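Long-range contacts in cell wall binding protein cwp8 (Peptoclostridium difficile, PDB 5J6Q), which probably attaches itself to the clostridial cell wall through three tandem CWB2 modules, as a surface protein associated with the S-layer: residues 68-79 with 172-183; 562-572 with 584-593. All blocks are in the same frame, centred on the assembly; numbering follows the deposited sequence.

Followed from the N terminus, the chain makes its two contacts in series, neither enclosing nor crossing the other. Interaction 1 pairs strand 68-75 with strand 178-183 and closes a long excursion of 92 residues, which holds helix 96-111 and several strands; it knits the mixed sheet that also takes in the N-terminal strand 5-8. Interaction 2 closes a far shorter loop of 11 residues near the C terminus, where the chain passes from helix 556-565 through strand 572-575 into helix 581-590. Their centres lie about 54 Å apart, on opposite sides of the chain's centre: one contact builds an N-terminal domain, the other belongs to the CWB2 part.

Interaction 1 (68-79 with 172-183); sequences SLKVTIQDKGHQ and IDSKELHTVTVK
Backbone bonds in both directions between L69 and V182, V71 and V180, and I73 and H178 make 68-75 and 178-183 a regular antiparallel ladder, a textbook case of residues far apart in sequence becoming neighbours in a sheet. V180 O takes the N-H of V71 at 2.8 Å. Side chains alternate: T72 and T179 stand side by side on one face with K70 and T181, whereas L69, V71, V180 and V182 share the other, where L69 CD1 lies 3.8 Å from V182 CB.

Past the ladder, Q74 reaches across. Its CB passes L177 CA, and CG, anti to the backbone N (chi1 177°), runs extended toward K175 O. At the tip OE1 lies beside L177 CD2, while NE2 gives K175 O a 2.7 Å hydrogen bond, nearly straight at 163°. The acceptor lies close to the amide plane of Q74, though NE2 sits tilted from the plane of the K175 carbonyl. Just beyond, K175 N bonds to D75 O at 2.8 Å, and a water joins D75 N to E176 O. D75 OD1 is placed as in an Asx turn to G77 N, though its position is less sure, and at G77 the chains run so close that I172 CG2 comes within 3.5 Å of G77 CA.

In the five-stranded mixed sheet this pair lies between strand 41-45, beside 68-75, and strand 5-8, which runs parallel to 178-183. Helix 53-61 packs on the L69, V71 and V182 face, with L56 against V71 and I60 against V182.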
loop_
_atom_site.group_PDB
_atom_site.type_symbol
_atom_site.label_atom_id
_atom_site.label_comp_id
_atom_site.label_asym_id
_atom_site.label_seq_id
_atom_site.Cartn_x
_atom_site.Cartn_y
_atom_site.Cartn_z
ATOM N N SER A 68 14.806 -16.824 11.794
ATOM C CA SER A 68 15.758 -15.742 11.851
ATOM C C SER A 68 16.767 -16.013 12.988
ATOM O O SER A 68 16.542 -16.923 13.816
ATOM C CB SER A 68 14.990 -14.427 12.035
ATOM O OG SER A 68 14.600 -14.162 13.374
ATOM N N LEU A 69 17.895 -15.234 13.035
ATOM C CA LEU A 69 18.848 -15.385 14.127
ATOM C C LEU A 69 19.425 -13.995 14.332
ATOM O O LEU A 69 19.325 -13.157 13.405
ATOM C CB LEU A 69 19.982 -16.411 13.797
ATOM C CG LEU A 69 20.738 -16.143 12.449
ATOM C CD1 LEU A 69 21.652 -14.911 12.515
ATOM C CD2 LEU A 69 21.641 -17.418 12.079
ATOM N N LYS A 70 20.012 -13.721 15.460
ATOM C CA LYS A 70 20.594 -12.377 15.594
ATOM C C LYS A 70 22.103 -12.458 15.781
ATOM O O LYS A 70 22.552 -13.366 16.432
ATOM C CB LYS A 70 20.067 -11.628 16.864
ATOM C CG LYS A 70 18.531 -11.448 16.989
ATOM C CD LYS A 70 18.125 -11.247 18.503
ATOM C CE LYS A 70 16.618 -11.161 18.743
ATOM N NZ LYS A 70 16.275 -11.229 20.213
ATOM N N VAL A 71 22.851 -11.500 15.217
ATOM C CA VAL A 71 24.275 -11.368 15.437
ATOM C C VAL A 71 24.539 -10.194 16.305
ATOM O O VAL A 71 24.172 -9.089 15.950
ATOM C CB VAL A 71 25.048 -11.177 14.149
ATOM C CG1 VAL A 71 26.550 -11.144 14.471
ATOM C CG2 VAL A 71 24.729 -12.270 13.160
ATOM N N THR A 72 25.169 -10.388 17.440
ATOM C CA THR A 72 25.449 -9.240 18.233
ATOM C C THR A 72 26.975 -9.033 18.165
ATOM O O THR A 72 27.782 -9.997 18.211
ATOM C CB THR A 72 24.947 -9.392 19.725
ATOM O OG1 THR A 72 25.679 -10.438 20.340
ATOM C CG2 THR A 72 23.413 -9.628 19.812
ATOM N N ILE A 73 27.350 -7.751 17.990
ATOM C CA ILE A 73 28.718 -7.300 17.919
ATOM C C ILE A 73 28.835 -6.264 18.987
ATOM O O ILE A 73 28.015 -5.337 19.051
ATOM C CB ILE A 73 29.120 -6.625 16.534
ATOM C CG1 ILE A 73 28.884 -7.538 15.398
ATOM C CG2 ILE A 73 30.597 -6.145 16.608
ATOM C CD1 ILE A 73 27.514 -7.291 14.766
ATOM N N GLN A 74 29.831 -6.376 19.838
ATOM C CA GLN A 74 30.036 -5.318 20.810
ATOM C C GLN A 74 31.532 -5.031 21.058
ATOM O O GLN A 74 32.302 -5.917 21.440
ATOM C CB GLN A 74 29.371 -5.630 22.127
ATOM C CG GLN A 74 29.666 -4.545 23.164
ATOM C CD GLN A 74 28.926 -4.811 24.459
ATOM O OE1 GLN A 74 28.565 -5.948 24.778
ATOM N NE2 GLN A 74 28.755 -3.758 25.284
ATOM N N ASP A 75 31.928 -3.794 20.827
ATOM C CA ASP A 75 33.312 -3.434 21.043
ATOM C C ASP A 75 33.614 -3.437 22.528
ATOM O O ASP A 75 32.874 -2.830 23.305
ATOM C CB ASP A 75 33.517 -2.069 20.424
ATOM C CG ASP A 75 34.884 -1.466 20.581
ATOM O OD1 ASP A 75 35.683 -1.988 21.369
ATOM O OD2 ASP A 75 35.141 -0.483 19.928
ATOM N N LYS A 76 34.657 -4.123 22.952
ATOM C CA LYS A 76 34.972 -4.160 24.390
ATOM C C LYS A 76 35.775 -2.902 24.828
ATOM O O LYS A 76 36.222 -2.856 25.961
ATOM C CB LYS A 76 35.800 -5.403 24.727
ATOM C CG LYS A 76 35.154 -6.740 24.258
ATOM C CD LYS A 76 36.083 -7.894 24.695
ATOM C CE LYS A 76 35.688 -9.257 24.135
ATOM N NZ LYS A 76 36.892 -10.051 23.867
ATOM N N GLY A 77 35.911 -1.911 23.916
ATOM C CA GLY A 77 36.663 -0.702 24.168
ATOM C C GLY A 77 38.132 -0.848 23.800
ATOM O O GLY A 77 38.909 -1.505 24.496
ATOM N N HIS A 78 38.515 -0.226 22.718
ATOM C CA HIS A 78 39.910 -0.295 22.306
ATOM C C HIS A 78 40.372 1.026 21.732
ATOM O O HIS A 78 39.554 1.866 21.333
ATOM C CB HIS A 78 40.083 -1.378 21.196
ATOM C CG HIS A 78 39.256 -1.070 19.996
ATOM N ND1 HIS A 78 39.807 -0.755 18.775
ATOM C CD2 HIS A 78 37.904 -0.993 19.836
ATOM C CE1 HIS A 78 38.826 -0.480 17.923
ATOM N NE2 HIS A 78 37.671 -0.619 18.534
ATOM N N GLN A 79 41.684 1.207 21.692
ATOM C CA GLN A 79 42.215 2.383 21.002
ATOM C C GLN A 79 43.612 2.088 20.443
ATOM O O GLN A 79 44.198 1.071 20.787
ATOM C CB GLN A 79 42.271 3.597 21.949
ATOM C CG GLN A 79 43.618 3.785 22.616
ATOM C CD GLN A 79 43.598 5.059 23.431
ATOM O OE1 GLN A 79 43.479 6.153 22.884
ATOM N NE2 GLN A 79 43.656 4.929 24.746
ATOM N N ILE A 172 39.037 0.832 28.971
ATOM C CA ILE A 172 38.178 1.518 28.032
ATOM C C ILE A 172 36.912 0.717 28.066
ATOM O O ILE A 172 36.901 -0.386 27.535
ATOM C CB ILE A 172 38.799 1.542 26.624
ATOM C CG1 ILE A 172 40.173 2.215 26.662
ATOM C CG2 ILE A 172 37.875 2.230 25.668
ATOM C CD1 ILE A 172 40.842 2.123 25.308
ATOM N N ASP A 173 35.839 1.239 28.694
ATOM C CA ASP A 173 34.575 0.494 28.842
ATOM C C ASP A 173 33.980 -0.027 27.540
ATOM O O ASP A 173 34.152 0.585 26.494
ATOM C CB ASP A 173 33.507 1.371 29.516
ATOM C CG ASP A 173 33.884 1.858 30.899
ATOM O OD1 ASP A 173 34.534 1.086 31.654
ATOM O OD2 ASP A 173 33.536 3.003 31.229
ATOM N N SER A 174 33.259 -1.153 27.601
ATOM C CA SER A 174 32.646 -1.680 26.398
ATOM C C SER A 174 31.730 -0.620 25.829
ATOM O O SER A 174 31.178 0.198 26.547
ATOM C CB SER A 174 31.879 -2.976 26.674
ATOM O OG SER A 174 30.699 -2.794 27.444
ATOM N N LYS A 175 31.606 -0.605 24.531
ATOM C CA LYS A 175 30.759 0.340 23.845
ATOM C C LYS A 175 29.413 -0.307 23.720
ATOM O O LYS A 175 29.090 -1.188 24.535
ATOM C CB LYS A 175 31.350 0.718 22.480
ATOM C CG LYS A 175 32.627 1.551 22.626
ATOM C CD LYS A 175 33.286 1.848 21.279
ATOM C CE LYS A 175 34.743 2.242 21.460
ATOM N NZ LYS A 175 35.421 2.552 20.162
ATOM N N GLU A 176 28.632 0.044 22.706
ATOM C CA GLU A 176 27.290 -0.507 22.709
ATOM C C GLU A 176 26.994 -1.660 21.761
ATOM O O GLU A 176 27.356 -1.641 20.593
ATOM C CB GLU A 176 26.297 0.642 22.456
ATOM C CG GLU A 176 26.175 1.558 23.666
ATOM C CD GLU A 176 24.794 1.514 24.299
ATOM O OE1 GLU A 176 24.081 0.499 24.134
ATOM O OE2 GLU A 176 24.430 2.500 24.963
ATOM N N LEU A 177 26.277 -2.640 22.305
ATOM C CA LEU A 177 25.774 -3.872 21.657
ATOM C C LEU A 177 24.931 -3.555 20.418
ATOM O O LEU A 177 23.834 -3.031 20.606
ATOM C CB LEU A 177 24.876 -4.553 22.720
ATOM C CG LEU A 177 24.319 -5.977 22.511
ATOM C CD1 LEU A 177 23.313 -5.976 21.382
ATOM C CD2 LEU A 177 25.378 -7.012 22.298
ATOM N N HIS A 178 25.422 -3.842 19.175
ATOM C CA HIS A 178 24.643 -3.638 17.934
ATOM C C HIS A 178 24.082 -5.029 17.482
ATOM O O HIS A 178 24.776 -6.029 17.622
ATOM C CB HIS A 178 25.478 -3.048 16.766
ATOM C CG HIS A 178 26.146 -1.755 17.091
ATOM N ND1 HIS A 178 27.452 -1.684 17.534
ATOM C CD2 HIS A 178 25.689 -0.478 17.023
ATOM C CE1 HIS A 178 27.754 -0.407 17.720
ATOM N NE2 HIS A 178 26.713 0.342 17.422
ATOM N N THR A 179 22.872 -5.082 16.915
ATOM C CA THR A 179 22.272 -6.336 16.551
ATOM C C THR A 179 21.839 -6.334 15.167
ATOM O O THR A 179 21.172 -5.385 14.703
ATOM C CB THR A 179 21.041 -6.622 17.429
ATOM O OG1 THR A 179 21.511 -6.754 18.755
ATOM C CG2 THR A 179 20.303 -7.916 16.992
ATOM N N VAL A 180 22.187 -7.401 14.488
ATOM C CA VAL A 180 21.786 -7.495 13.137
ATOM C C VAL A 180 20.952 -8.738 13.092
ATOM O O VAL A 180 21.392 -9.839 13.497
ATOM C CB VAL A 180 23.031 -7.609 12.205
ATOM C CG1 VAL A 180 22.590 -7.729 10.751
ATOM C CG2 VAL A 180 23.980 -6.416 12.420
ATOM N N THR A 181 19.791 -8.617 12.573
ATOM C CA THR A 181 18.922 -9.781 12.539
ATOM C C THR A 181 19.000 -10.263 11.204
ATOM O O THR A 181 18.980 -9.423 10.300
ATOM C CB THR A 181 17.491 -9.341 12.934
ATOM O OG1 THR A 181 17.601 -8.746 14.252
ATOM C CG2 THR A 181 16.506 -10.488 12.892
ATOM N N VAL A 182 19.130 -11.589 11.024
ATOM C CA VAL A 182 19.228 -12.143 9.680
ATOM C C VAL A 182 18.046 -13.022 9.489
ATOM O O VAL A 182 17.829 -13.899 10.341
ATOM C CB VAL A 182 20.561 -12.955 9.435
ATOM C CG1 VAL A 182 20.486 -13.639 8.093
ATOM C CG2 VAL A 182 21.781 -12.012 9.450
ATOM N N LYS A 183 17.281 -12.811 8.364
ATOM C CA LYS A 183 16.049 -13.561 8.137
ATOM C C LYS A 183 15.997 -14.249 6.827
ATOM O O LYS A 183 16.341 -13.643 5.805
ATOM C CB LYS A 183 14.789 -12.625 8.129
ATOM C CG LYS A 183 14.668 -11.622 9.236
ATOM C CD LYS A 183 13.239 -10.968 9.164
ATOM C CE LYS A 183 12.966 -9.957 10.261
ATOM N NZ LYS A 183 11.734 -9.122 9.985
HETATM O O HOH W 1 29.865 -1.726 20.216
#

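Interaction 2 (562-572 with 584-593). With SO4 (sulfate ion), chain G; SO4 (sulfate ion), chain H.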
loop_
_atom_site.group_PDB
_atom_site.type_symbol
_atom_site.label_atom_id
_atom_site.label_comp_id
_atom_site.label_asym_id
_atom_site.label_seq_id
_atom_site.Cartn_x
_atom_site.Cartn_y
_atom_site.Cartn_z
ATOM N N VAL A 562 -25.074 14.327 -4.413
ATOM C CA VAL A 562 -24.464 13.278 -3.664
ATOM C C VAL A 562 -24.791 13.520 -2.142
ATOM O O VAL A 562 -25.071 12.584 -1.411
ATOM C CB VAL A 562 -22.935 13.284 -4.004
ATOM C CG1 VAL A 562 -22.170 12.469 -2.963
ATOM C CG2 VAL A 562 -22.684 12.706 -5.429
ATOM N N GLU A 563 -24.646 14.770 -1.695
ATOM C CA GLU A 563 -24.910 15.174 -0.321
ATOM C C GLU A 563 -26.354 14.784 0.064
ATOM O O GLU A 563 -26.552 14.344 1.173
ATOM C CB GLU A 563 -24.684 16.696 -0.224
ATOM C CG GLU A 563 -25.267 17.393 0.962
ATOM C CD GLU A 563 -24.818 18.822 1.103
ATOM O OE1 GLU A 563 -24.160 19.091 2.084
ATOM O OE2 GLU A 563 -25.134 19.676 0.257
ATOM N N LEU A 564 -27.376 14.945 -0.863
ATOM C CA LEU A 564 -28.786 14.582 -0.531
ATOM C C LEU A 564 -29.088 13.122 -0.628
ATOM O O LEU A 564 -29.837 12.580 0.209
ATOM C CB LEU A 564 -29.766 15.263 -1.507
ATOM C CG LEU A 564 -29.817 16.767 -1.364
ATOM C CD1 LEU A 564 -30.766 17.372 -2.448
ATOM C CD2 LEU A 564 -30.315 17.027 0.106
ATOM N N ARG A 565 -28.507 12.433 -1.639
ATOM C CA ARG A 565 -28.928 11.065 -1.893
ATOM C C ARG A 565 -28.061 9.988 -1.392
ATOM O O ARG A 565 -28.575 8.861 -1.309
ATOM C CB ARG A 565 -29.071 10.808 -3.461
ATOM C CG ARG A 565 -30.035 11.800 -4.168
ATOM C CD ARG A 565 -31.500 11.457 -3.959
ATOM N NE ARG A 565 -31.930 12.133 -2.776
ATOM C CZ ARG A 565 -32.913 13.022 -2.703
ATOM N NH1 ARG A 565 -33.219 13.570 -1.541
ATOM N NH2 ARG A 565 -33.598 13.361 -3.797
ATOM N N LEU A 566 -26.791 10.244 -1.056
ATOM C CA LEU A 566 -25.967 9.013 -0.844
ATOM C C LEU A 566 -25.353 8.919 0.477
ATOM O O LEU A 566 -24.316 8.308 0.686
ATOM C CB LEU A 566 -24.852 9.029 -1.969
ATOM C CG LEU A 566 -25.447 9.088 -3.356
ATOM C CD1 LEU A 566 -24.260 9.108 -4.453
ATOM C CD2 LEU A 566 -26.333 7.907 -3.711
ATOM N N LYS A 567 -26.049 9.490 1.422
ATOM C CA LYS A 567 -25.685 9.521 2.815
ATOM C C LYS A 567 -25.587 8.171 3.404
ATOM O O LYS A 567 -24.909 8.009 4.410
ATOM C CB LYS A 567 -26.719 10.379 3.552
ATOM C CG LYS A 567 -26.128 11.479 4.285
ATOM C CD LYS A 567 -25.467 12.427 3.344
ATOM C CE LYS A 567 -24.441 13.148 4.138
ATOM N NZ LYS A 567 -24.578 14.586 3.960
ATOM N N ASN A 568 -26.241 7.195 2.809
ATOM C CA ASN A 568 -26.212 5.791 3.282
ATOM C C ASN A 568 -25.035 4.996 2.626
ATOM O O ASN A 568 -24.839 3.861 3.021
ATOM C CB ASN A 568 -27.555 5.097 2.937
ATOM C CG ASN A 568 -28.737 5.841 3.641
ATOM O OD1 ASN A 568 -28.758 5.970 4.871
ATOM N ND2 ASN A 568 -29.645 6.508 2.955
ATOM N N ALA A 569 -24.236 5.619 1.675
ATOM C CA ALA A 569 -23.185 4.865 0.988
ATOM C C ALA A 569 -22.064 4.465 1.946
ATOM O O ALA A 569 -21.542 5.320 2.569
ATOM C CB ALA A 569 -22.604 5.686 -0.163
ATOM N N THR A 570 -21.723 3.170 2.081
ATOM C CA THR A 570 -20.685 2.769 3.033
ATOM C C THR A 570 -19.506 2.243 2.293
ATOM O O THR A 570 -18.660 1.569 2.890
ATOM C CB THR A 570 -21.239 1.723 4.039
ATOM O OG1 THR A 570 -21.764 0.597 3.316
ATOM C CG2 THR A 570 -22.340 2.347 4.943
ATOM N N LYS A 571 -19.380 2.632 0.984
ATOM C CA LYS A 571 -18.296 2.161 0.127
ATOM C C LYS A 571 -18.225 3.012 -1.160
ATOM O O LYS A 571 -19.277 3.278 -1.819
ATOM C CB LYS A 571 -18.543 0.653 -0.252
ATOM C CG LYS A 571 -17.270 -0.067 -0.708
ATOM C CD LYS A 571 -17.540 -1.417 -1.330
ATOM C CE LYS A 571 -16.224 -2.175 -1.356
ATOM N NZ LYS A 571 -16.276 -3.464 -2.108
ATOM N N LEU A 572 -17.074 3.448 -1.513
ATOM C CA LEU A 572 -16.865 4.186 -2.795
ATOM C C LEU A 572 -15.965 3.285 -3.654
ATOM O O LEU A 572 -14.884 2.923 -3.220
ATOM C CB LEU A 572 -16.249 5.507 -2.438
ATOM C CG LEU A 572 -15.888 6.438 -3.579
ATOM C CD1 LEU A 572 -17.028 6.588 -4.644
ATOM C CD2 LEU A 572 -15.572 7.732 -2.885
ATOM N N ILE A 584 -12.527 12.050 -5.497
ATOM C CA ILE A 584 -12.775 10.944 -4.570
ATOM C C ILE A 584 -12.890 11.508 -3.155
ATOM O O ILE A 584 -13.717 11.002 -2.330
ATOM C CB ILE A 584 -11.607 9.881 -4.553
ATOM C CG1 ILE A 584 -11.375 9.244 -5.963
ATOM C CG2 ILE A 584 -11.858 8.742 -3.507
ATOM C CD1 ILE A 584 -12.597 8.945 -6.858
ATOM N N GLU A 585 -12.071 12.535 -2.829
ATOM C CA GLU A 585 -12.113 13.030 -1.459
ATOM C C GLU A 585 -13.441 13.772 -1.314
ATOM O O GLU A 585 -14.144 13.520 -0.318
ATOM C CB GLU A 585 -10.900 13.947 -1.116
ATOM C CG GLU A 585 -9.608 13.135 -1.078
ATOM C CD GLU A 585 -8.379 14.006 -0.884
ATOM O OE1 GLU A 585 -7.595 13.665 -0.003
ATOM O OE2 GLU A 585 -8.196 15.012 -1.637
ATOM N N LYS A 586 -13.786 14.580 -2.313
ATOM C CA LYS A 586 -15.033 15.367 -2.328
ATOM C C LYS A 586 -16.195 14.414 -2.119
ATOM O O LYS A 586 -17.054 14.694 -1.291
ATOM C CB LYS A 586 -15.229 16.118 -3.695
ATOM C CG LYS A 586 -16.215 17.363 -3.670
ATOM C CD LYS A 586 -16.270 18.062 -2.220
ATOM C CE LYS A 586 -15.393 19.326 -2.112
ATOM N NZ LYS A 586 -15.289 19.729 -0.671
ATOM N N ILE A 587 -16.196 13.249 -2.834
ATOM C CA ILE A 587 -17.282 12.303 -2.781
ATOM C C ILE A 587 -17.363 11.713 -1.360
ATOM O O ILE A 587 -18.448 11.679 -0.752
ATOM C CB ILE A 587 -17.131 11.184 -3.890
ATOM C CG1 ILE A 587 -17.240 11.747 -5.320
ATOM C CG2 ILE A 587 -18.214 10.150 -3.704
ATOM C CD1 ILE A 587 -16.867 10.683 -6.343
ATOM N N ALA A 588 -16.208 11.244 -0.825
ATOM C CA ALA A 588 -16.145 10.698 0.504
ATOM C C ALA A 588 -16.733 11.676 1.606
ATOM O O ALA A 588 -17.449 11.248 2.543
ATOM C CB ALA A 588 -14.677 10.367 0.841
ATOM N N GLU A 589 -16.380 12.937 1.491
ATOM C CA GLU A 589 -16.764 13.993 2.376
ATOM C C GLU A 589 -18.312 14.127 2.377
ATOM O O GLU A 589 -18.903 13.994 3.448
ATOM C CB GLU A 589 -16.104 15.316 1.943
ATOM C CG GLU A 589 -16.490 16.449 2.863
ATOM C CD GLU A 589 -16.185 17.836 2.329
ATOM O OE1 GLU A 589 -15.380 18.011 1.362
ATOM O OE2 GLU A 589 -16.785 18.779 2.887
ATOM N N LYS A 590 -18.944 14.367 1.195
ATOM C CA LYS A 590 -20.399 14.476 1.053
ATOM C C LYS A 590 -21.199 13.316 1.564
ATOM O O LYS A 590 -22.278 13.533 2.166
ATOM C CB LYS A 590 -20.733 14.696 -0.406
ATOM C CG LYS A 590 -20.067 15.982 -0.903
ATOM C CD LYS A 590 -20.875 17.227 -0.474
ATOM C CE LYS A 590 -20.013 18.099 0.406
ATOM N NZ LYS A 590 -20.315 19.541 0.228
ATOM N N ILE A 591 -20.758 12.097 1.329
ATOM C CA ILE A 591 -21.528 10.941 1.844
ATOM C C ILE A 591 -21.127 10.540 3.244
ATOM O O ILE A 591 -21.622 9.501 3.721
ATOM C CB ILE A 591 -21.396 9.709 0.907
ATOM C CG1 ILE A 591 -19.970 9.053 1.023
ATOM C CG2 ILE A 591 -21.652 10.163 -0.532
ATOM C CD1 ILE A 591 -19.700 7.986 -0.059
ATOM N N ASN A 592 -20.235 11.331 3.918
ATOM C CA ASN A 592 -19.798 10.988 5.289
ATOM C C ASN A 592 -19.202 9.603 5.385
ATOM O O ASN A 592 -19.476 8.849 6.318
ATOM C CB ASN A 592 -21.012 11.022 6.285
ATOM C CG ASN A 592 -21.511 12.397 6.633
ATOM O OD1 ASN A 592 -22.729 12.589 6.831
ATOM N ND2 ASN A 592 -20.670 13.391 6.823
ATOM N N LEU A 593 -18.377 9.250 4.439
ATOM C CA LEU A 593 -17.829 7.912 4.427
ATOM C C LEU A 593 -16.855 7.596 5.580
ATOM O O LEU A 593 -16.836 6.457 6.007
ATOM C CB LEU A 593 -17.170 7.651 3.019
ATOM C CG LEU A 593 -16.562 6.310 2.794
ATOM C CD1 LEU A 593 -17.645 5.242 2.719
ATOM C CD2 LEU A 593 -15.709 6.368 1.551
HETATM S S SO4 G . -34.910 16.250 -0.892
HETATM O O1 SO4 G . -36.102 16.949 -0.188
HETATM O O2 SO4 G . -34.175 17.156 -1.674
HETATM O O3 SO4 G . -35.468 15.224 -1.775
HETATM O O4 SO4 G . -34.094 15.639 0.167
HETATM S S SO4 H . -17.479 -3.489 -5.713
HETATM O O1 SO4 H . -17.521 -2.442 -6.744
HETATM O O2 SO4 H . -15.951 -3.805 -5.401
HETATM O O3 SO4 H . -18.156 -3.204 -4.408
HETATM O O4 SO4 H . -18.209 -4.455 -6.502
HETATM O O HOH W 2 -24.572 15.030 7.218
HETATM O O HOH W 3 -21.886 6.551 4.943
#
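I591 and K567 bring their CA atoms within 4.5 Å where helix 581-590 ends against the turn that follows helix 556-565. Helix 581-590 closes in a Schellman motif: N592, at positive phi, is the C-prime residue, with L593 N bonded to A588 O and N592 N to E589 O. In the facing segment a type I turn from L566 to A569 leads into strand 572-575 of a parallel sheet, a helix-strand-helix succession in the CWB2 region.

Apolar packing carries the contact. I591 spreads its branches: CG2 presses on V562 CG1 at a tight 3.4 Å and also meets L566 CB, while CD1 reaches A569 CB at 3.7 Å. Its CG1 stands between the backbone N and carbonyl carbon (chi1 73°), which turns CD1 toward A569. L572 crosses I587 at about a right angle, CD2 lying 3.7 Å from I587 CG2, and V518 of strand 516-519 touches both. L593 lays CD1 against the T570-K571 peptide.

Water bridges the polar groups. One molecule donates to N592 OD1 at 3.1 Å and weakly accepts from K567 NZ, whose neighbouring carbon CE lies 3.2 Å from that same OD1.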